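Local coordinates for protein cellulosomal scaffoldin (Acetivibrio cellulolyticus, PDB 4WI0) that probably takes part in cellulose breakdown as a cellulosome scaffoldin, its C-terminal X-module and calcium-loaded dockerin, the part present here, binding a type II cohesin, at residues K58-A70 with I87-Q100. The protein carries 1 engineered substitution. Residues are numbered along the deposited sequence; the frame is centred on the assembly and turned at random.
With CA (calcium ion), chain C.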
loop_
_atom_site.group_PDB
_atom_site.type_symbol
_atom_site.label_atom_id
_atom_site.label_comp_id
_atom_site.label_asym_id
_atom_site.label_seq_id
_atom_site.Cartn_x
_atom_site.Cartn_y
_atom_site.Cartn_z
ATOM N N LYS B 58 3.916 -22.493 16.666
ATOM C CA LYS B 58 2.985 -21.943 15.681
ATOM C C LYS B 58 2.553 -20.536 16.076
ATOM O O LYS B 58 2.193 -20.291 17.230
ATOM C CB LYS B 58 1.754 -22.835 15.515
ATOM C CG LYS B 58 0.794 -22.337 14.435
ATOM C CD LYS B 58 -0.059 -23.449 13.837
ATOM C CE LYS B 58 -1.130 -23.913 14.801
ATOM N NZ LYS B 58 -2.038 -24.915 14.180
ATOM N N ILE B 59 2.594 -19.623 15.111
ATOM C CA ILE B 59 2.272 -18.219 15.358
ATOM C C ILE B 59 1.113 -17.806 14.468
ATOM O O ILE B 59 1.156 -17.993 13.253
ATOM C CB ILE B 59 3.480 -17.296 15.121
ATOM C CG1 ILE B 59 4.702 -17.783 15.910
ATOM C CG2 ILE B 59 3.143 -15.860 15.536
ATOM C CD1 ILE B 59 5.672 -18.613 15.106
ATOM N N THR B 60 0.077 -17.240 15.084
ATOM C CA THR B 60 -1.138 -16.869 14.372
ATOM C C THR B 60 -1.600 -15.463 14.764
ATOM O O THR B 60 -1.338 -14.989 15.870
ATOM C CB THR B 60 -2.282 -17.879 14.641
ATOM O OG1 THR B 60 -2.638 -17.865 16.025
ATOM C CG2 THR B 60 -1.863 -19.305 14.274
ATOM N N LYS B 61 -2.278 -14.804 13.835
ATOM C CA LYS B 61 -2.968 -13.536 14.112
ATOM C C LYS B 61 -3.930 -13.279 12.973
ATOM O O LYS B 61 -3.613 -13.568 11.820
ATOM C CB LYS B 61 -1.991 -12.357 14.226
ATOM C CG LYS B 61 -2.627 -11.101 14.814
ATOM C CD LYS B 61 -1.630 -9.955 14.954
ATOM C CE LYS B 61 -2.338 -8.665 15.349
ATOM N NZ LYS B 61 -1.397 -7.513 15.413
ATOM N N ALA B 62 -5.105 -12.752 13.301
ATOM C CA ALA B 62 -6.122 -12.445 12.303
ATOM C C ALA B 62 -5.498 -11.609 11.191
ATOM O O ALA B 62 -4.771 -10.649 11.460
ATOM C CB ALA B 62 -7.288 -11.706 12.939
ATOM N N ASN B 63 -5.781 -11.998 9.950
ATOM C CA ASN B 63 -5.263 -11.331 8.749
ATOM C C ASN B 63 -3.748 -11.421 8.499
ATOM O O ASN B 63 -3.222 -10.667 7.675
ATOM C CB ASN B 63 -5.750 -9.870 8.686
ATOM C CG ASN B 63 -7.256 -9.763 8.511
ATOM O OD1 ASN B 63 -7.913 -10.685 8.036
ATOM N ND2 ASN B 63 -7.807 -8.615 8.886
ATOM N N TYR B 64 -3.069 -12.352 9.182
ATOM C CA TYR B 64 -1.659 -12.673 8.947
ATOM C C TYR B 64 -1.518 -14.124 8.521
ATOM O O TYR B 64 -2.285 -14.984 8.963
ATOM C CB TYR B 64 -0.822 -12.480 10.210
ATOM C CG TYR B 64 -0.517 -11.046 10.515
ATOM C CD1 TYR B 64 -1.460 -10.242 11.120
ATOM C CD2 TYR B 64 0.717 -10.488 10.183
ATOM C CE1 TYR B 64 -1.196 -8.903 11.389
ATOM C CE2 TYR B 64 0.995 -9.154 10.452
ATOM C CZ TYR B 64 0.030 -8.364 11.051
ATOM O OH TYR B 64 0.301 -7.031 11.332
ATOM N N LEU B 65 -0.514 -14.395 7.694
ATOM C CA LEU B 65 -0.218 -15.753 7.251
ATOM C C LEU B 65 0.406 -16.553 8.408
ATOM O O LEU B 65 1.445 -16.184 8.958
ATOM C CB LEU B 65 0.729 -15.718 6.057
ATOM C CG LEU B 65 1.006 -17.034 5.355
ATOM C CD1 LEU B 65 -0.229 -17.511 4.608
ATOM C CD2 LEU B 65 2.180 -16.853 4.414
ATOM N N THR B 66 -0.260 -17.633 8.781
ATOM C CA THR B 66 0.180 -18.473 9.883
ATOM C C THR B 66 1.599 -18.993 9.638
ATOM O O THR B 66 1.949 -19.370 8.521
ATOM C CB THR B 66 -0.844 -19.613 10.123
ATOM O OG1 THR B 66 -2.056 -19.040 10.634
ATOM C CG2 THR B 66 -0.313 -20.658 11.127
ATOM N N ARG B 67 2.422 -18.966 10.684
ATOM C CA ARG B 67 3.800 -19.429 10.616
ATOM C C ARG B 67 4.015 -20.633 11.522
ATOM O O ARG B 67 3.481 -20.694 12.631
ATOM C CB ARG B 67 4.761 -18.299 11.017
ATOM C CG ARG B 67 6.236 -18.667 10.915
ATOM C CD ARG B 67 7.132 -17.440 10.913
ATOM N NE ARG B 67 8.518 -17.776 10.588
ATOM C CZ ARG B 67 9.456 -16.902 10.216
ATOM N NH1 ARG B 67 9.188 -15.605 10.096
ATOM N NH2 ARG B 67 10.682 -17.338 9.945
ATOM N N GLU B 68 4.806 -21.588 11.042
ATOM C CA GLU B 68 5.240 -22.712 11.868
ATOM C C GLU B 68 6.763 -22.760 11.882
ATOM O O GLU B 68 7.409 -22.665 10.831
ATOM C CB GLU B 68 4.646 -24.028 11.357
ATOM C CG GLU B 68 3.146 -24.121 11.576
ATOM C CD GLU B 68 2.546 -25.442 11.118
ATOM O OE1 GLU B 68 2.299 -26.313 11.972
ATOM O OE2 GLU B 68 2.320 -25.621 9.903
ATOM N N ILE B 69 7.328 -22.883 13.079
ATOM C CA ILE B 69 8.762 -23.005 13.237
ATOM C C ILE B 69 9.045 -24.409 13.738
ATOM O O ILE B 69 8.662 -24.765 14.848
ATOM C CB ILE B 69 9.316 -21.971 14.234
ATOM C CG1 ILE B 69 8.927 -20.557 13.787
ATOM C CG2 ILE B 69 10.832 -22.121 14.367
ATOM C CD1 ILE B 69 9.311 -19.467 14.767
ATOM N N ALA B 70 9.711 -25.202 12.906
ATOM C CA ALA B 70 10.001 -26.605 13.219
ATOM C C ALA B 70 11.257 -26.764 14.069
ATOM O O ALA B 70 12.099 -25.860 14.135
ATOM C CB ALA B 70 10.157 -27.390 11.926
ATOM N N ILE B 87 11.105 -12.570 15.062
ATOM C CA ILE B 87 10.406 -13.398 14.076
ATOM C C ILE B 87 9.413 -12.482 13.352
ATOM O O ILE B 87 8.613 -11.786 13.985
ATOM C CB ILE B 87 9.685 -14.570 14.758
ATOM C CG1 ILE B 87 10.710 -15.496 15.409
ATOM C CG2 ILE B 87 8.817 -15.344 13.774
ATOM C CD1 ILE B 87 10.121 -16.359 16.505
ATOM N N LEU B 88 9.494 -12.465 12.028
ATOM C CA LEU B 88 8.601 -11.652 11.229
ATOM C C LEU B 88 7.348 -12.429 10.841
ATOM O O LEU B 88 7.416 -13.628 10.584
ATOM C CB LEU B 88 9.335 -11.128 9.997
ATOM C CG LEU B 88 10.499 -10.181 10.323
ATOM C CD1 LEU B 88 11.055 -9.569 9.054
ATOM C CD2 LEU B 88 10.089 -9.088 11.293
ATOM N N MET B 89 6.207 -11.734 10.852
ATOM C CA MET B 89 4.921 -12.277 10.400
ATOM C C MET B 89 4.387 -11.455 9.216
ATOM O O MET B 89 4.446 -10.212 9.234
ATOM C CB MET B 89 3.903 -12.267 11.538
ATOM C CG MET B 89 4.201 -13.269 12.648
ATOM S SD MET B 89 3.994 -14.980 12.100
ATOM C CE MET B 89 2.213 -15.019 11.967
ATOM N N TRP B 90 3.869 -12.145 8.195
ATOM C CA TRP B 90 3.432 -11.469 6.954
ATOM C C TRP B 90 1.934 -11.169 6.950
ATOM O O TRP B 90 1.097 -12.089 6.940
ATOM C CB TRP B 90 3.783 -12.301 5.717
ATOM C CG TRP B 90 5.235 -12.703 5.627
ATOM C CD1 TRP B 90 6.287 -12.151 6.300
ATOM C CD2 TRP B 90 5.784 -13.728 4.793
ATOM N NE1 TRP B 90 7.453 -12.777 5.942
ATOM C CE2 TRP B 90 7.173 -13.749 5.018
ATOM C CE3 TRP B 90 5.233 -14.634 3.878
ATOM C CZ2 TRP B 90 8.024 -14.638 4.362
ATOM C CZ3 TRP B 90 6.078 -15.518 3.225
ATOM C CH2 TRP B 90 7.457 -15.514 3.471
ATOM N N ALA B 91 1.595 -9.883 6.971
ATOM C CA ALA B 91 0.207 -9.448 6.894
ATOM C C ALA B 91 -0.363 -9.693 5.498
ATOM O O ALA B 91 0.364 -9.679 4.510
ATOM C CB ALA B 91 0.100 -7.967 7.224
ATOM N N GLY B 92 -1.669 -9.901 5.425
ATOM C CA GLY B 92 -2.361 -9.960 4.137
ATOM C C GLY B 92 -2.912 -11.303 3.693
ATOM O O GLY B 92 -3.289 -11.424 2.539
ATOM N N ASP B 93 -2.933 -12.312 4.567
ATOM C CA ASP B 93 -3.845 -13.451 4.380
ATOM C C ASP B 93 -5.140 -13.117 5.118
ATOM O O ASP B 93 -5.273 -13.361 6.323
ATOM C CB ASP B 93 -3.260 -14.777 4.874
ATOM C CG ASP B 93 -4.194 -15.951 4.607
ATOM O OD1 ASP B 93 -5.059 -15.804 3.725
ATOM O OD2 ASP B 93 -4.083 -17.013 5.274
ATOM N N MET B 94 -6.092 -12.566 4.371
ATOM C CA MET B 94 -7.266 -11.905 4.927
ATOM C C MET B 94 -8.404 -12.882 5.208
ATOM O O MET B 94 -8.588 -13.858 4.481
ATOM C CB MET B 94 -7.770 -10.842 3.944
ATOM C CG MET B 94 -6.713 -9.858 3.471
ATOM S SD MET B 94 -5.934 -8.950 4.817
ATOM C CE MET B 94 -7.309 -7.938 5.335
ATOM N N ALA B 95 -9.177 -12.594 6.256
ATOM C CA ALA B 95 -10.413 -13.323 6.531
ATOM C C ALA B 95 -11.486 -12.966 5.498
ATOM O O ALA B 95 -12.026 -11.857 5.498
ATOM C CB ALA B 95 -10.907 -13.036 7.941
ATOM N N ILE B 96 -11.768 -13.921 4.612
ATOM C CA ILE B 96 -12.746 -13.762 3.539
ATOM C C ILE B 96 -13.742 -14.903 3.678
ATOM O O ILE B 96 -13.356 -16.076 3.664
ATOM C CB ILE B 96 -12.085 -13.826 2.144
ATOM C CG1 ILE B 96 -10.963 -12.787 2.029
ATOM C CG2 ILE B 96 -13.123 -13.594 1.049
ATOM C CD1 ILE B 96 -10.049 -12.998 0.839
ATOM N N GLY B 97 -15.019 -14.561 3.819
ATOM C CA GLY B 97 -16.047 -15.546 4.145
ATOM C C GLY B 97 -15.860 -16.104 5.546
ATOM O O GLY B 97 -16.219 -17.252 5.812
ATOM N N GLY B 98 -15.289 -15.290 6.437
ATOM C CA GLY B 98 -15.016 -15.693 7.820
ATOM C C GLY B 98 -13.911 -16.728 7.988
ATOM O O GLY B 98 -13.893 -17.465 8.980
ATOM N N THR B 99 -12.989 -16.785 7.024
ATOM C CA THR B 99 -11.900 -17.764 7.035
ATOM C C THR B 99 -10.707 -17.337 6.176
ATOM O O THR B 99 -10.878 -16.796 5.079
ATOM C CB THR B 99 -12.379 -19.130 6.519
ATOM O OG1 THR B 99 -13.548 -19.524 7.242
ATOM C CG2 THR B 99 -11.295 -20.196 6.692
ATOM N N GLN B 100 -9.505 -17.596 6.690
ATOM C CA GLN B 100 -8.266 -17.400 5.933
ATOM C C GLN B 100 -7.916 -18.689 5.205
ATOM O O GLN B 100 -8.245 -19.770 5.680
ATOM C CB GLN B 100 -7.136 -17.012 6.867
ATOM C CG GLN B 100 -7.377 -15.686 7.577
ATOM C CD GLN B 100 -6.291 -15.342 8.577
ATOM O OE1 GLN B 100 -6.571 -14.752 9.613
ATOM N NE2 GLN B 100 -5.056 -15.700 8.276
HETATM CA CA CA C . -5.602 -15.458 1.482
HETATM O O HOH W 1 -2.603 -18.421 7.354
HETATM O O HOH W 2 11.500 -13.791 10.380
HETATM O O HOH W 3 -7.812 -15.624 2.519
HETATM O O HOH W 4 -6.851 -15.652 -0.542
#
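A water 2.9 Å from Asp93 OD2 also accepts the N-H of Thr66, tying the two segments together; Gly102 N and, weakly, Gln100 NE2 hold the same carboxylate oxygen. Asp93 OD1 binds calcium at 2.3 Å, so the metal and these donors together fix the carboxylate's rotation; Asp101, Ala103 and Asp108 add ligands. The Gln100 amide then clasps the 61-64 type II turn. Gln100 OE1 takes Asn63 N at 2.9 Å, with the donor well above the carbonyl plane, and Gln100 NE2 reaches Tyr64 O at 2.9 Å. Asn63 answers with its own side chain: OD1 receives Ala95 N almost along the C=O axis, while the far end of Met94 lies against the amide. This is the X-module–dockerin junction, where the hairpin joining strands 53-60 and 67-74 holds the chain leaving strand 78-89 for the first dockerin calcium loop. Backbone bonds Gly92 N to Asn63 O and Leu65 N to Trp90 O flank the single Tyr64–Ala91 bridge. Over one face of the Tyr64 ring lies Ala91 CB, a CH-pi contact 4.0 Å from the centroid. Met89 bends at chi2 (-68°), which sets its SD 3.6 Å from Ile59 CG2 and near Arg67 CB; chi3 (-71°) then turns CE toward Leu65 O and Ile59 O. Arg67 CG lies trans to the backbone N (chi1 -177°) and the chain runs extended to NE, carrying Arg67 NH1 to an in-plane lone pair of Leu88 O at 2.7 Å, with Ile87 CG2 over one guanidinium face. Beyond it, Ile69 and Ile87 meet tip to tip, CD1 to CD1 at 3.7 Å.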